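Local coordinates for ricin B lectin (Clostridium thermocellum, PDB 3VSF), which is an exo-beta-1,3-galactanase, probably cleaving beta-1,3-galactan with a family 43 glycosidase domain, and carries a galactose-binding beta-trefoil lectin domain, at residues G465-V470 against W484-G489. Residues are numbered along the deposited sequence; the frame is centred on the assembly and turned at random.
Sequences GKLIDV and WSDAGG
Leu467 and Trp484 hold each other by their backbones as an antiparallel hydrogen-bonded pair: Leu467 N gives to Trp484 O at 2.7 Å, and Trp484 N returns a bond to Leu467 O at 3.1 Å. The pair sits at the open end of the hairpin formed by strands 467-470 and 479-484, where the chain runs on into the next loop. Lys466 lies along the backbone at Trp484 and Ser485. Its CG stands beside its own backbone N (chi1 -58°) and the chain runs straight to CE, then bends at chi4, bringing NZ to Ser485 OG at 3.1 Å in a hydrogen bond. Asp430 takes a firmer hold of that hydroxyl through OD1 and makes a weak, long ion pair with NZ. Leu467 reaches the other way, laying its CD1 branch against CB and the carboxylate of Asp486. The aliphatic part of Asp486 packs there while its OD2 forms a salt bridge with Lys458, and its OD1 receives Gly488 N from above the carboxylate plane, an Asx turn that bends the loop. Asp469 meets Trp484 with its carboxylate 71° from the indole plane. With CG anti to the backbone N (chi1 -169°), OD2 lies against Trp484 CB and the CG end of the indole, oblique to the ring. The same oxygen accepts from Gln492 NE2 and binds a glycerol probably left from crystallisation. Gln492 also bonds Ser485 O and Ala487 N, which ties the loop to the carboxylate. All of this lies in the ricin-type beta-trefoil lectin domain. Ile468 points away from this loop and packs on Ile459 of strand 456-461, to which its backbone is also hydrogen-bonded, while strand 479-484 pairs onward with strands 385-390 and 432-437.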
ATOM      1  N   GLY A 465       5.964  28.316   3.838  1.00 62.53           N
ATOM      2  CA  GLY A 465       5.494  29.229   4.863  1.00 63.06           C
ATOM      3  C   GLY A 465       4.479  30.242   4.371  1.00 64.77           C
ATOM      4  O   GLY A 465       3.991  31.067   5.145  1.00 64.93           O
ATOM      5  N   LYS A 466       4.157  30.186   3.083  1.00 62.43           N
ATOM      6  CA  LYS A 466       3.181  31.102   2.505  1.00 56.00           C
ATOM      7  C   LYS A 466       1.770  30.745   2.961  1.00 58.23           C
ATOM      8  O   LYS A 466       1.475  29.586   3.250  1.00 60.95           O
ATOM      9  CB  LYS A 466       3.281  31.106   0.979  1.00 54.75           C
ATOM     10  CG  LYS A 466       4.659  31.478   0.460  1.00 56.57           C
ATOM     11  CD  LYS A 466       4.667  31.634  -1.052  1.00 56.91           C
ATOM     12  CE  LYS A 466       6.077  31.869  -1.571  1.00 55.67           C
ATOM     13  NZ  LYS A 466       6.751  33.002  -0.882  1.00 57.73           N
ATOM     14  N   LEU A 467       0.900  31.748   3.021  1.00 58.55           N
ATOM     15  CA  LEU A 467      -0.426  31.578   3.605  1.00 58.30           C
ATOM     16  C   LEU A 467      -1.476  31.161   2.582  1.00 55.30           C
ATOM     17  O   LEU A 467      -1.315  31.384   1.383  1.00 54.89           O
ATOM     18  CB  LEU A 467      -0.871  32.878   4.281  1.00 57.31           C
ATOM     19  CG  LEU A 467       0.173  33.606   5.126  1.00 60.28           C
ATOM     20  CD1 LEU A 467      -0.431  34.851   5.760  1.00 58.76           C
ATOM     21  CD2 LEU A 467       0.745  32.684   6.189  1.00 59.73           C
ATOM     22  N   ILE A 468      -2.552  30.553   3.072  1.00 54.76           N
ATOM     23  CA  ILE A 468      -3.723  30.289   2.249  1.00 51.35           C
ATOM     24  C   ILE A 468      -4.334  31.627   1.865  1.00 54.69           C
ATOM     25  O   ILE A 468      -4.661  32.439   2.731  1.00 52.02           O
ATOM     26  CB  ILE A 468      -4.764  29.447   3.003  1.00 53.54           C
ATOM     27  CG1 ILE A 468      -4.168  28.096   3.403  1.00 53.22           C
ATOM     28  CG2 ILE A 468      -6.014  29.255   2.155  1.00 50.15           C
ATOM     29  CD1 ILE A 468      -5.146  27.179   4.101  1.00 52.38           C
ATOM     30  N   ASP A 469      -4.486  31.857   0.566  1.00 55.08           N
ATOM     31  CA  ASP A 469      -4.843  33.178   0.066  1.00 50.63           C
ATOM     32  C   ASP A 469      -5.943  33.107  -0.990  1.00 51.99           C
ATOM     33  O   ASP A 469      -5.929  32.234  -1.855  1.00 52.79           O
ATOM     34  CB  ASP A 469      -3.597  33.847  -0.523  1.00 53.33           C
ATOM     35  CG  ASP A 469      -3.801  35.318  -0.824  1.00 54.95           C
ATOM     36  OD1 ASP A 469      -4.935  35.713  -1.162  1.00 63.34           O
ATOM     37  OD2 ASP A 469      -2.819  36.085  -0.729  1.00 52.81           O
ATOM     38  N   VAL A 470      -6.899  34.029  -0.911  1.00 54.27           N
ATOM     39  CA  VAL A 470      -7.909  34.173  -1.950  1.00 51.22           C
ATOM     40  C   VAL A 470      -7.353  35.053  -3.065  1.00 51.22           C
ATOM     41  O   VAL A 470      -7.073  36.233  -2.852  1.00 49.35           O
ATOM     42  CB  VAL A 470      -9.204  34.801  -1.406  1.00 51.70           C
ATOM     43  CG1 VAL A 470     -10.261  34.863  -2.497  1.00 49.16           C
ATOM     44  CG2 VAL A 470      -9.715  34.015  -0.210  1.00 51.36           C
ATOM     45  N   TRP A 484       0.321  32.396  -1.050  1.00 53.08           N
ATOM     46  CA  TRP A 484       0.918  33.720  -1.192  1.00 52.39           C
ATOM     47  C   TRP A 484       1.649  34.155   0.072  1.00 54.94           C
ATOM     48  O   TRP A 484       1.304  33.738   1.176  1.00 56.95           O
ATOM     49  CB  TRP A 484      -0.157  34.746  -1.553  1.00 53.45           C
ATOM     50  CG  TRP A 484       0.376  35.991  -2.194  1.00 53.23           C
ATOM     51  CD1 TRP A 484       0.903  37.077  -1.562  1.00 50.95           C
ATOM     52  CD2 TRP A 484       0.425  36.279  -3.597  1.00 51.18           C
ATOM     53  NE1 TRP A 484       1.281  38.024  -2.483  1.00 47.83           N
ATOM     54  CE2 TRP A 484       0.997  37.558  -3.740  1.00 48.15           C
ATOM     55  CE3 TRP A 484       0.043  35.580  -4.746  1.00 50.82           C
ATOM     56  CZ2 TRP A 484       1.197  38.152  -4.984  1.00 47.17           C
ATOM     57  CZ3 TRP A 484       0.242  36.171  -5.981  1.00 50.53           C
ATOM     58  CH2 TRP A 484       0.813  37.443  -6.090  1.00 50.11           C
ATOM     59  N   SER A 485       2.661  35.000  -0.099  1.00 56.53           N
ATOM     60  CA  SER A 485       3.432  35.515   1.026  1.00 57.27           C
ATOM     61  C   SER A 485       2.535  36.264   2.003  1.00 58.30           C
ATOM     62  O   SER A 485       1.527  36.849   1.608  1.00 58.64           O
ATOM     63  CB  SER A 485       4.543  36.443   0.530  1.00 57.52           C
ATOM     64  OG  SER A 485       5.387  35.781  -0.395  1.00 64.60           O
ATOM     65  N   ASP A 486       2.906  36.243   3.279  1.00 58.85           N
ATOM     66  CA  ASP A 486       2.155  36.955   4.305  1.00 62.13           C
ATOM     67  C   ASP A 486       2.238  38.463   4.088  1.00 63.19           C
ATOM     68  O   ASP A 486       3.225  39.099   4.456  1.00 62.29           O
ATOM     69  CB  ASP A 486       2.676  36.589   5.698  1.00 61.34           C
ATOM     70  CG  ASP A 486       1.970  37.353   6.804  1.00 68.22           C
ATOM     71  OD1 ASP A 486       0.825  37.802   6.588  1.00 68.45           O
ATOM     72  OD2 ASP A 486       2.565  37.500   7.893  1.00 71.06           O
ATOM     73  N   ALA A 487       1.193  39.028   3.489  1.00 62.40           N
ATOM     74  CA  ALA A 487       1.161  40.454   3.184  1.00 61.34           C
ATOM     75  C   ALA A 487       0.271  41.225   4.154  1.00 63.63           C
ATOM     76  O   ALA A 487       0.122  42.442   4.040  1.00 65.54           O
ATOM     77  CB  ALA A 487       0.706  40.679   1.749  1.00 61.91           C
ATOM     78  N   GLY A 488      -0.323  40.510   5.105  1.00 66.34           N
ATOM     79  CA  GLY A 488      -1.154  41.135   6.119  1.00 62.61           C
ATOM     80  C   GLY A 488      -2.535  41.519   5.624  1.00 63.48           C
ATOM     81  O   GLY A 488      -3.299  42.170   6.337  1.00 66.24           O
ATOM     82  N   GLY A 489      -2.858  41.121   4.398  1.00 61.11           N
ATOM     83  CA  GLY A 489      -4.164  41.398   3.829  1.00 56.35           C
ATOM     84  C   GLY A 489      -5.255  40.584   4.498  1.00 57.86           C
ATOM     85  O   GLY A 489      -4.988  39.530   5.073  1.00 60.18           O
TER